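PDB 6KPB: scarecrow-like protein 3, which probably acts as a transcription factor in plant development and binds IDD-family zinc finger proteins such as JACKDAW. Local coordinates for residues R52-L60 with D91-T101; K147-R155 with L436-L447. All coordinates share one frame; numbering follows the deposited sequence.

Contact 1 of 2, residues R52-L60 with D91-T101; sequences RGLYLIHLL and DTMQRIAAYFT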
loop_
_atom_site.group_PDB
_atom_site.type_symbol
_atom_site.label_atom_id
_atom_site.label_comp_id
_atom_site.label_asym_id
_atom_site.label_seq_id
_atom_site.Cartn_x
_atom_site.Cartn_y
_atom_site.Cartn_z
ATOM N N ARG A 52 1.307 -28.019 -14.957
ATOM C CA ARG A 52 1.135 -26.598 -14.679
ATOM C C ARG A 52 2.473 -25.924 -14.403
ATOM O O ARG A 52 2.721 -24.807 -14.874
ATOM C CB ARG A 52 0.186 -26.410 -13.496
ATOM C CG ARG A 52 0.157 -25.002 -12.931
ATOM C CD ARG A 52 0.185 -25.037 -11.415
ATOM N NE ARG A 52 -1.032 -25.609 -10.847
ATOM C CZ ARG A 52 -1.088 -26.206 -9.661
ATOM N NH1 ARG A 52 0.008 -26.325 -8.926
ATOM N NH2 ARG A 52 -2.237 -26.697 -9.215
ATOM N N GLY A 53 3.353 -26.592 -13.654
ATOM C CA GLY A 53 4.620 -25.975 -13.292
ATOM C C GLY A 53 5.528 -25.752 -14.486
ATOM O O GLY A 53 6.064 -24.658 -14.677
ATOM N N LEU A 54 5.711 -26.788 -15.309
ATOM C CA LEU A 54 6.604 -26.670 -16.457
ATOM C C LEU A 54 6.060 -25.688 -17.486
ATOM O O LEU A 54 6.829 -24.960 -18.126
ATOM C CB LEU A 54 6.830 -28.043 -17.090
ATOM C CG LEU A 54 8.300 -28.402 -17.296
ATOM C CD1 LEU A 54 9.021 -28.277 -15.977
ATOM C CD2 LEU A 54 8.453 -29.804 -17.854
ATOM N N TYR A 55 4.737 -25.657 -17.663
ATOM C CA TYR A 55 4.134 -24.682 -18.565
ATOM C C TYR A 55 4.362 -23.259 -18.075
ATOM O O TYR A 55 4.516 -22.339 -18.886
ATOM C CB TYR A 55 2.640 -24.970 -18.715
ATOM C CG TYR A 55 1.950 -24.168 -19.794
ATOM C CD1 TYR A 55 2.544 -23.984 -21.037
ATOM C CD2 TYR A 55 0.707 -23.592 -19.571
ATOM C CE1 TYR A 55 1.916 -23.251 -22.028
ATOM C CE2 TYR A 55 0.071 -22.858 -20.555
ATOM C CZ TYR A 55 0.680 -22.691 -21.780
ATOM O OH TYR A 55 0.048 -21.959 -22.760
ATOM N N LEU A 56 4.396 -23.060 -16.754
ATOM C CA LEU A 56 4.693 -21.740 -16.208
ATOM C C LEU A 56 6.098 -21.289 -16.585
ATOM O O LEU A 56 6.323 -20.107 -16.867
ATOM C CB LEU A 56 4.525 -21.751 -14.688
ATOM C CG LEU A 56 3.095 -21.724 -14.148
ATOM C CD1 LEU A 56 3.063 -22.080 -12.668
ATOM C CD2 LEU A 56 2.475 -20.359 -14.384
ATOM N N ILE A 57 7.057 -22.219 -16.588
ATOM C CA ILE A 57 8.431 -21.880 -16.956
ATOM C C ILE A 57 8.492 -21.431 -18.409
ATOM O O ILE A 57 9.085 -20.396 -18.736
ATOM C CB ILE A 57 9.367 -23.076 -16.706
ATOM C CG1 ILE A 57 9.059 -23.729 -15.360
ATOM C CG2 ILE A 57 10.822 -22.637 -16.769
ATOM C CD1 ILE A 57 9.925 -24.927 -15.064
ATOM N N HIS A 58 7.883 -22.214 -19.303
ATOM C CA HIS A 58 7.834 -21.850 -20.715
ATOM C C HIS A 58 7.228 -20.463 -20.908
ATOM O O HIS A 58 7.765 -19.644 -21.662
ATOM C CB HIS A 58 7.048 -22.905 -21.494
ATOM C CG HIS A 58 6.986 -22.652 -22.969
ATOM N ND1 HIS A 58 8.086 -22.760 -23.792
ATOM C CD2 HIS A 58 5.952 -22.299 -23.769
ATOM C CE1 HIS A 58 7.733 -22.482 -25.034
ATOM N NE2 HIS A 58 6.443 -22.198 -25.048
ATOM N N LEU A 59 6.120 -20.175 -20.221
ATOM C CA LEU A 59 5.509 -18.851 -20.320
ATOM C C LEU A 59 6.483 -17.755 -19.904
ATOM O O LEU A 59 6.558 -16.703 -20.548
ATOM C CB LEU A 59 4.244 -18.791 -19.463
ATOM C CG LEU A 59 2.880 -19.084 -20.091
ATOM C CD1 LEU A 59 2.001 -19.862 -19.134
ATOM C CD2 LEU A 59 2.197 -17.787 -20.503
ATOM N N LEU A 60 7.244 -17.985 -18.830
ATOM C CA LEU A 60 8.168 -16.962 -18.352
ATOM C C LEU A 60 9.237 -16.660 -19.394
ATOM O O LEU A 60 9.489 -15.495 -19.722
ATOM C CB LEU A 60 8.806 -17.399 -17.033
ATOM C CG LEU A 60 7.879 -17.429 -15.816
ATOM C CD1 LEU A 60 8.580 -18.010 -14.597
ATOM C CD2 LEU A 60 7.345 -16.035 -15.514
ATOM N N ASP A 91 1.411 -23.688 -5.167
ATOM C CA ASP A 91 2.620 -24.442 -4.875
ATOM C C ASP A 91 3.839 -23.578 -5.192
ATOM O O ASP A 91 3.724 -22.397 -5.532
ATOM C CB ASP A 91 2.617 -25.767 -5.639
ATOM C CG ASP A 91 2.948 -25.602 -7.111
ATOM O OD1 ASP A 91 4.149 -25.598 -7.451
ATOM O OD2 ASP A 91 2.013 -25.480 -7.928
ATOM N N THR A 92 5.031 -24.168 -5.081
ATOM C CA THR A 92 6.266 -23.402 -5.232
ATOM C C THR A 92 6.339 -22.724 -6.595
ATOM O O THR A 92 6.672 -21.537 -6.694
ATOM C CB THR A 92 7.474 -24.315 -5.025
ATOM O OG1 THR A 92 7.325 -25.027 -3.794
ATOM C CG2 THR A 92 8.767 -23.505 -4.984
ATOM N N MET A 93 6.031 -23.465 -7.663
ATOM C CA MET A 93 6.133 -22.896 -9.002
ATOM C C MET A 93 5.075 -21.827 -9.243
ATOM O O MET A 93 5.336 -20.850 -9.953
ATOM C CB MET A 93 6.028 -23.997 -10.054
ATOM C CG MET A 93 6.692 -23.626 -11.362
ATOM S SD MET A 93 8.442 -23.266 -11.115
ATOM C CE MET A 93 8.698 -21.959 -12.312
ATOM N N GLN A 94 3.884 -21.987 -8.662
ATOM C CA GLN A 94 2.863 -20.953 -8.788
ATOM C C GLN A 94 3.298 -19.670 -8.096
ATOM O O GLN A 94 3.058 -18.568 -8.604
ATOM C CB GLN A 94 1.536 -21.441 -8.209
ATOM C CG GLN A 94 0.995 -22.692 -8.867
ATOM C CD GLN A 94 -0.393 -23.054 -8.379
ATOM O OE1 GLN A 94 -0.553 -23.865 -7.466
ATOM N NE2 GLN A 94 -1.409 -22.459 -8.993
ATOM N N ARG A 95 3.934 -19.793 -6.931
ATOM C CA ARG A 95 4.404 -18.612 -6.217
ATOM C C ARG A 95 5.573 -17.964 -6.952
ATOM O O ARG A 95 5.604 -16.741 -7.127
ATOM C CB ARG A 95 4.786 -18.992 -4.785
ATOM C CG ARG A 95 3.621 -19.578 -3.985
ATOM C CD ARG A 95 4.101 -20.418 -2.808
ATOM N NE ARG A 95 3.992 -19.717 -1.531
ATOM C CZ ARG A 95 2.953 -19.823 -0.709
ATOM N NH1 ARG A 95 1.929 -20.599 -1.030
ATOM N NH2 ARG A 95 2.938 -19.150 0.435
ATOM N N ILE A 96 6.533 -18.774 -7.405
ATOM C CA ILE A 96 7.652 -18.252 -8.191
ATOM C C ILE A 96 7.140 -17.512 -9.418
ATOM O O ILE A 96 7.544 -16.376 -9.697
ATOM C CB ILE A 96 8.609 -19.393 -8.586
ATOM C CG1 ILE A 96 9.457 -19.829 -7.391
ATOM C CG2 ILE A 96 9.498 -18.965 -9.747
ATOM C CD1 ILE A 96 10.620 -18.909 -7.105
ATOM N N ALA A 97 6.234 -18.145 -10.168
ATOM C CA ALA A 97 5.699 -17.518 -11.370
ATOM C C ALA A 97 4.999 -16.203 -11.060
ATOM O O ALA A 97 5.057 -15.270 -11.866
ATOM C CB ALA A 97 4.742 -18.475 -12.078
ATOM N N ALA A 98 4.351 -16.100 -9.896
ATOM C CA ALA A 98 3.610 -14.884 -9.568
ATOM C C ALA A 98 4.536 -13.679 -9.457
ATOM O O ALA A 98 4.217 -12.594 -9.958
ATOM C CB ALA A 98 2.828 -15.079 -8.271
ATOM N N TYR A 99 5.689 -13.848 -8.808
ATOM C CA TYR A 99 6.586 -12.715 -8.606
ATOM C C TYR A 99 7.401 -12.395 -9.852
ATOM O O TYR A 99 7.700 -11.224 -10.107
ATOM C CB TYR A 99 7.499 -12.983 -7.408
ATOM C CG TYR A 99 6.721 -13.129 -6.126
ATOM C CD1 TYR A 99 6.207 -12.016 -5.476
ATOM C CD2 TYR A 99 6.480 -14.377 -5.573
ATOM C CE1 TYR A 99 5.477 -12.143 -4.311
ATOM C CE2 TYR A 99 5.753 -14.516 -4.409
ATOM C CZ TYR A 99 5.255 -13.395 -3.781
ATOM O OH TYR A 99 4.532 -13.528 -2.617
ATOM N N PHE A 100 7.756 -13.407 -10.648
ATOM C CA PHE A 100 8.406 -13.128 -11.923
ATOM C C PHE A 100 7.426 -12.557 -12.938
ATOM O O PHE A 100 7.816 -11.743 -13.781
ATOM C CB PHE A 100 9.067 -14.393 -12.473
ATOM C CG PHE A 100 10.359 -14.745 -11.791
ATOM C CD1 PHE A 100 10.365 -15.538 -10.656
ATOM C CD2 PHE A 100 11.568 -14.284 -12.285
ATOM C CE1 PHE A 100 11.550 -15.862 -10.026
ATOM C CE2 PHE A 100 12.758 -14.605 -11.660
ATOM C CZ PHE A 100 12.749 -15.395 -10.528
ATOM N N THR A 101 6.157 -12.969 -12.880
ATOM C CA THR A 101 5.155 -12.396 -13.776
ATOM C C THR A 101 4.944 -10.919 -13.480
ATOM O O THR A 101 4.953 -10.082 -14.391
ATOM C CB THR A 101 3.834 -13.160 -13.661
ATOM O OG1 THR A 101 4.024 -14.516 -14.089
ATOM C CG2 THR A 101 2.762 -12.514 -14.517
#
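The carbonyl oxygen of Ala-97, a residue packed against Leu-56, is gripped twice. Thr-101 N reaches Ala-97 O at 2.7 Å and Thr-101 OG1 donates to it at 2.6 Å, from opposite faces of the carbonyl plane. The hydroxyl is thus used within its own helix, and Leu-60 CD2 packs against Phe-100 CB and Thr-101 OG1. One turn back, Leu-56 CD2 lies 3.7 Å from Ala-97 CB. The helices run nearly parallel at 19°, with axes 9.3 Å apart, consistent with the small side chain of Ala-97. Gly-53 and Met-93 make the closest backbone approach. Met-93 CG rests 3.5 Å from Gly-53 O. The Met-93 chain bends at chi2 (59°) and brings CE to 3.5 Å from Ile-57 CG1. At the N-terminal end of helix 92-109, Asp-91 and Gln-94 form a capping box: Met-93 N donates to Asp-91 OD1, and Asp-91 N donates to Gln-94 OE1 at 3.0 Å. Gln-94 NE2 is bonded to Leu-85 O, so the amide is held at both ends. The Arg-52 guanidinium stacks on this amide, with planes 21° apart. The Asp-91 carboxylate meets the edge of the Arg-52 guanidinium as a salt bridge, though the atoms are modelled too close and the detail is doubtful. The pair lies in the predicted LRI leucine repeat, and Leu-54, Ile-57, Thr-92 and Met-93 from its two helices pack on the bound peptide. Tyr-55, Leu-59 and Thr-101 touch helix 72-85, while Phe-100 reaches helices 360-381 and 387-406.

Contact 2 of 2, residues K147-R155 with L436-L447; sequences KVSYLLTNR and LSYYAMLQARRL
Leu-152 packs tightly against the buried face of helix 438-448. Its CD2 lies 3.5 Å from Ala-440 O and also touches Met-441 SD. Its CD1 touches Leu-436 CD1, the two side chains crossing at about a right angle. Val-148 CG1 sits 3.9 Å from Ala-444 CB. Leu-151 lies at the boundary, a knob in a hole formed by Ala-440, Gln-443, Ala-444 and Leu-447. Its CG is anti to the backbone N (chi1 -165°), which sets CD2 beside Ala-440 O and Gln-443 OE1. Leu-151 and Leu-447 meet tip to tip. Replacing Leu-151 by an alanine is likely to open a gap in the hole and leave Leu-447 CD2 with part of its packing, from Lys-147 and Val-148. The solvent side is looser. There Arg-155 lays CG on Ala-440 CB and brings its guanidinium edge to Gln-443 OE1, the two flat groups turned 65° apart. Lys-147 CB rests on Leu-447 CD2, and the rest of the lysine chain takes no part. This nearly antiparallel pair, axes 9.4 Å apart at 160°, lies on the sheet of the GRAS domain. Val-148, Leu-152, Met-441 and Ala-444 rest on strands 456-461, 464-469 and 472-482. Helix 178-189 packs against Tyr-150, Thr-153 and Asn-154.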
loop_
_atom_site.group_PDB
_atom_site.type_symbol
_atom_site.label_atom_id
_atom_site.label_comp_id
_atom_site.label_asym_id
_atom_site.label_seq_id
_atom_site.Cartn_x
_atom_site.Cartn_y
_atom_site.Cartn_z
ATOM N N LYS A 147 22.290 -16.112 10.944
ATOM C CA LYS A 147 22.914 -16.710 12.120
ATOM C C LYS A 147 24.297 -17.259 11.791
ATOM O O LYS A 147 25.241 -17.092 12.572
ATOM C CB LYS A 147 22.023 -17.815 12.686
ATOM C CG LYS A 147 20.716 -17.333 13.300
ATOM C CD LYS A 147 19.788 -18.512 13.567
ATOM C CE LYS A 147 18.418 -18.067 14.065
ATOM N NZ LYS A 147 18.372 -17.938 15.547
ATOM N N VAL A 148 24.437 -17.918 10.639
ATOM C CA VAL A 148 25.742 -18.420 10.219
ATOM C C VAL A 148 26.686 -17.261 9.927
ATOM O O VAL A 148 27.843 -17.255 10.364
ATOM C CB VAL A 148 25.594 -19.349 9.000
ATOM C CG1 VAL A 148 26.961 -19.664 8.406
ATOM C CG2 VAL A 148 24.874 -20.630 9.390
ATOM N N SER A 149 26.201 -16.262 9.184
ATOM C CA SER A 149 27.008 -15.083 8.890
ATOM C C SER A 149 27.468 -14.400 10.173
ATOM O O SER A 149 28.659 -14.121 10.348
ATOM C CB SER A 149 26.212 -14.114 8.014
ATOM O OG SER A 149 26.940 -12.920 7.774
ATOM N N TYR A 150 26.534 -14.141 11.092
ATOM C CA TYR A 150 26.886 -13.477 12.344
ATOM C C TYR A 150 27.915 -14.279 13.130
ATOM O O TYR A 150 28.883 -13.716 13.656
ATOM C CB TYR A 150 25.634 -13.247 13.188
ATOM C CG TYR A 150 24.652 -12.266 12.587
ATOM C CD1 TYR A 150 25.046 -11.373 11.596
ATOM C CD2 TYR A 150 23.330 -12.233 13.011
ATOM C CE1 TYR A 150 24.150 -10.474 11.049
ATOM C CE2 TYR A 150 22.428 -11.339 12.469
ATOM C CZ TYR A 150 22.841 -10.465 11.488
ATOM O OH TYR A 150 21.940 -9.576 10.950
ATOM N N LEU A 151 27.727 -15.597 13.217
ATOM C CA LEU A 151 28.668 -16.436 13.953
ATOM C C LEU A 151 30.062 -16.363 13.338
ATOM O O LEU A 151 31.057 -16.180 14.047
ATOM C CB LEU A 151 28.162 -17.881 13.985
ATOM C CG LEU A 151 28.771 -18.894 14.961
ATOM C CD1 LEU A 151 27.811 -20.063 15.142
ATOM C CD2 LEU A 151 30.133 -19.406 14.498
ATOM N N LEU A 152 30.149 -16.508 12.014
ATOM C CA LEU A 152 31.451 -16.527 11.354
ATOM C C LEU A 152 32.143 -15.172 11.438
ATOM O O LEU A 152 33.352 -15.101 11.687
ATOM C CB LEU A 152 31.294 -16.960 9.897
ATOM C CG LEU A 152 30.946 -18.434 9.668
ATOM C CD1 LEU A 152 30.617 -18.702 8.202
ATOM C CD2 LEU A 152 32.090 -19.320 10.140
ATOM N N THR A 153 31.394 -14.084 11.240
ATOM C CA THR A 153 32.010 -12.761 11.247
ATOM C C THR A 153 32.414 -12.340 12.656
ATOM O O THR A 153 33.444 -11.682 12.839
ATOM C CB THR A 153 31.063 -11.731 10.632
ATOM O OG1 THR A 153 29.857 -11.669 11.400
ATOM C CG2 THR A 153 30.727 -12.106 9.197
ATOM N N ASN A 154 31.615 -12.704 13.665
ATOM C CA ASN A 154 31.987 -12.384 15.041
ATOM C C ASN A 154 33.261 -13.112 15.455
ATOM O O ASN A 154 34.108 -12.541 16.151
ATOM C CB ASN A 154 30.841 -12.722 15.995
ATOM C CG ASN A 154 29.685 -11.744 15.890
ATOM O OD1 ASN A 154 29.798 -10.695 15.255
ATOM N ND2 ASN A 154 28.567 -12.081 16.523
ATOM N N ARG A 155 33.415 -14.370 15.035
ATOM C CA ARG A 155 34.650 -15.098 15.316
ATOM C C ARG A 155 35.844 -14.434 14.642
ATOM O O ARG A 155 36.913 -14.295 15.248
ATOM C CB ARG A 155 34.520 -16.550 14.863
ATOM C CG ARG A 155 33.759 -17.444 15.827
ATOM C CD ARG A 155 34.643 -17.881 16.986
ATOM N NE ARG A 155 34.117 -17.440 18.274
ATOM C CZ ARG A 155 33.139 -18.055 18.930
ATOM N NH1 ARG A 155 32.571 -19.137 18.414
ATOM N NH2 ARG A 155 32.724 -17.585 20.098
ATOM N N LEU A 436 38.603 -18.200 7.103
ATOM C CA LEU A 436 37.765 -18.401 8.272
ATOM C C LEU A 436 38.288 -19.567 9.102
ATOM O O LEU A 436 38.871 -20.520 8.578
ATOM C CB LEU A 436 36.319 -18.653 7.851
ATOM C CG LEU A 436 35.654 -17.505 7.086
ATOM C CD1 LEU A 436 34.250 -17.882 6.637
ATOM C CD2 LEU A 436 35.626 -16.247 7.939
ATOM N N SER A 437 38.080 -19.477 10.413
ATOM C CA SER A 437 38.586 -20.494 11.323
ATOM C C SER A 437 37.917 -21.836 11.056
ATOM O O SER A 437 36.702 -21.911 10.845
ATOM C CB SER A 437 38.349 -20.070 12.773
ATOM O OG SER A 437 38.543 -21.157 13.661
ATOM N N TYR A 438 38.726 -22.900 11.059
ATOM C CA TYR A 438 38.197 -24.249 10.881
ATOM C C TYR A 438 37.102 -24.552 11.893
ATOM O O TYR A 438 36.070 -25.141 11.551
ATOM C CB TYR A 438 39.331 -25.272 11.000
ATOM C CG TYR A 438 38.902 -26.709 10.795
ATOM C CD1 TYR A 438 38.405 -27.468 11.850
ATOM C CD2 TYR A 438 39.000 -27.310 9.548
ATOM C CE1 TYR A 438 38.012 -28.779 11.666
ATOM C CE2 TYR A 438 38.609 -28.623 9.354
ATOM C CZ TYR A 438 38.115 -29.353 10.416
ATOM O OH TYR A 438 37.724 -30.659 10.227
ATOM N N TYR A 439 37.305 -24.147 13.148
ATOM C CA TYR A 439 36.334 -24.466 14.187
ATOM C C TYR A 439 35.156 -23.501 14.190
ATOM O O TYR A 439 34.067 -23.868 14.644
ATOM C CB TYR A 439 37.030 -24.502 15.547
ATOM C CG TYR A 439 37.976 -25.675 15.646
ATOM C CD1 TYR A 439 37.503 -26.945 15.949
ATOM C CD2 TYR A 439 39.331 -25.525 15.389
ATOM C CE1 TYR A 439 38.354 -28.026 16.021
ATOM C CE2 TYR A 439 40.193 -26.603 15.458
ATOM C CZ TYR A 439 39.698 -27.851 15.775
ATOM O OH TYR A 439 40.550 -28.931 15.846
ATOM N N ALA A 440 35.343 -22.281 13.686
ATOM C CA ALA A 440 34.192 -21.427 13.415
ATOM C C ALA A 440 33.317 -22.042 12.330
ATOM O O ALA A 440 32.083 -21.997 12.416
ATOM C CB ALA A 440 34.652 -20.027 13.010
ATOM N N MET A 441 33.941 -22.628 11.306
ATOM C CA MET A 441 33.190 -23.358 10.291
ATOM C C MET A 441 32.476 -24.560 10.898
ATOM O O MET A 441 31.337 -24.869 10.527
ATOM C CB MET A 441 34.127 -23.805 9.170
ATOM C CG MET A 441 34.756 -22.662 8.398
ATOM S SD MET A 441 33.612 -21.922 7.221
ATOM C CE MET A 441 33.528 -23.220 5.990
ATOM N N LEU A 442 33.131 -25.250 11.834
ATOM C CA LEU A 442 32.503 -26.391 12.488
ATOM C C LEU A 442 31.305 -25.957 13.323
ATOM O O LEU A 442 30.269 -26.632 13.334
ATOM C CB LEU A 442 33.525 -27.125 13.355
ATOM C CG LEU A 442 33.054 -28.429 13.998
ATOM C CD1 LEU A 442 32.759 -29.474 12.930
ATOM C CD2 LEU A 442 34.085 -28.945 14.989
ATOM N N GLN A 443 31.427 -24.828 14.028
ATOM C CA GLN A 443 30.301 -24.318 14.805
ATOM C C GLN A 443 29.141 -23.923 13.902
ATOM O O GLN A 443 27.973 -24.128 14.251
ATOM C CB GLN A 443 30.743 -23.131 15.660
ATOM C CG GLN A 443 31.313 -23.524 17.011
ATOM C CD GLN A 443 32.002 -22.374 17.716
ATOM O OE1 GLN A 443 31.969 -21.234 17.252
ATOM N NE2 GLN A 443 32.640 -22.670 18.843
ATOM N N ALA A 444 29.444 -23.358 12.733
ATOM C CA ALA A 444 28.390 -22.979 11.801
ATOM C C ALA A 444 27.673 -24.207 11.249
ATOM O O ALA A 444 26.453 -24.183 11.053
ATOM C CB ALA A 444 28.971 -22.133 10.671
ATOM N N ARG A 445 28.412 -25.291 10.999
ATOM C CA ARG A 445 27.775 -26.525 10.546
ATOM C C ARG A 445 26.879 -27.113 11.629
ATOM O O ARG A 445 25.776 -27.590 11.337
ATOM C CB ARG A 445 28.831 -27.546 10.118
ATOM C CG ARG A 445 29.646 -27.159 8.896
ATOM C CD ARG A 445 30.421 -28.362 8.379
ATOM N NE ARG A 445 31.769 -28.010 7.945
ATOM C CZ ARG A 445 32.118 -27.804 6.680
ATOM N NH1 ARG A 445 31.217 -27.916 5.716
ATOM N NH2 ARG A 445 33.370 -27.490 6.381
ATOM N N ARG A 446 27.340 -27.097 12.884
ATOM C CA ARG A 446 26.508 -27.562 13.991
ATOM C C ARG A 446 25.245 -26.726 14.128
ATOM O O ARG A 446 24.187 -27.254 14.489
ATOM C CB ARG A 446 27.304 -27.531 15.295
ATOM C CG ARG A 446 28.292 -28.672 15.450
ATOM C CD ARG A 446 29.304 -28.380 16.544
ATOM N NE ARG A 446 30.134 -29.544 16.840
ATOM C CZ ARG A 446 31.296 -29.489 17.483
ATOM N NH1 ARG A 446 31.776 -28.322 17.891
ATOM N NH2 ARG A 446 31.984 -30.601 17.710
ATOM N N LEU A 447 25.338 -25.424 13.852
ATOM C CA LEU A 447 24.148 -24.584 13.826
ATOM C C LEU A 447 23.134 -25.105 12.816
ATOM O O LEU A 447 21.924 -25.082 13.071
ATOM C CB LEU A 447 24.537 -23.144 13.498
ATOM C CG LEU A 447 23.705 -22.000 14.076
ATOM C CD1 LEU A 447 23.936 -21.893 15.572
ATOM C CD2 LEU A 447 24.066 -20.698 13.385
#

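How the contacts relate
The two contacts follow one another along the chain and neither nest nor cross. Contact 1 comes first. It closes a short loop through helix 72-85 and joins the first and third helices, in the predicted LRI region. Contact 2 opens later, at helix 145-160, and closes only after 280 intervening residues. That long loop includes the parallel strands of the sheet. It brings together the predicted VHIID and SAW regions, the latter near the C terminus. The loop also holds helices 360-381 and 387-406, which return to pack on helix 92-109 of contact 1. The centres of contacts 1 and 2 are about 36 Å apart. The nearest atoms of contacts 1 and 2 are about 21 Å apart.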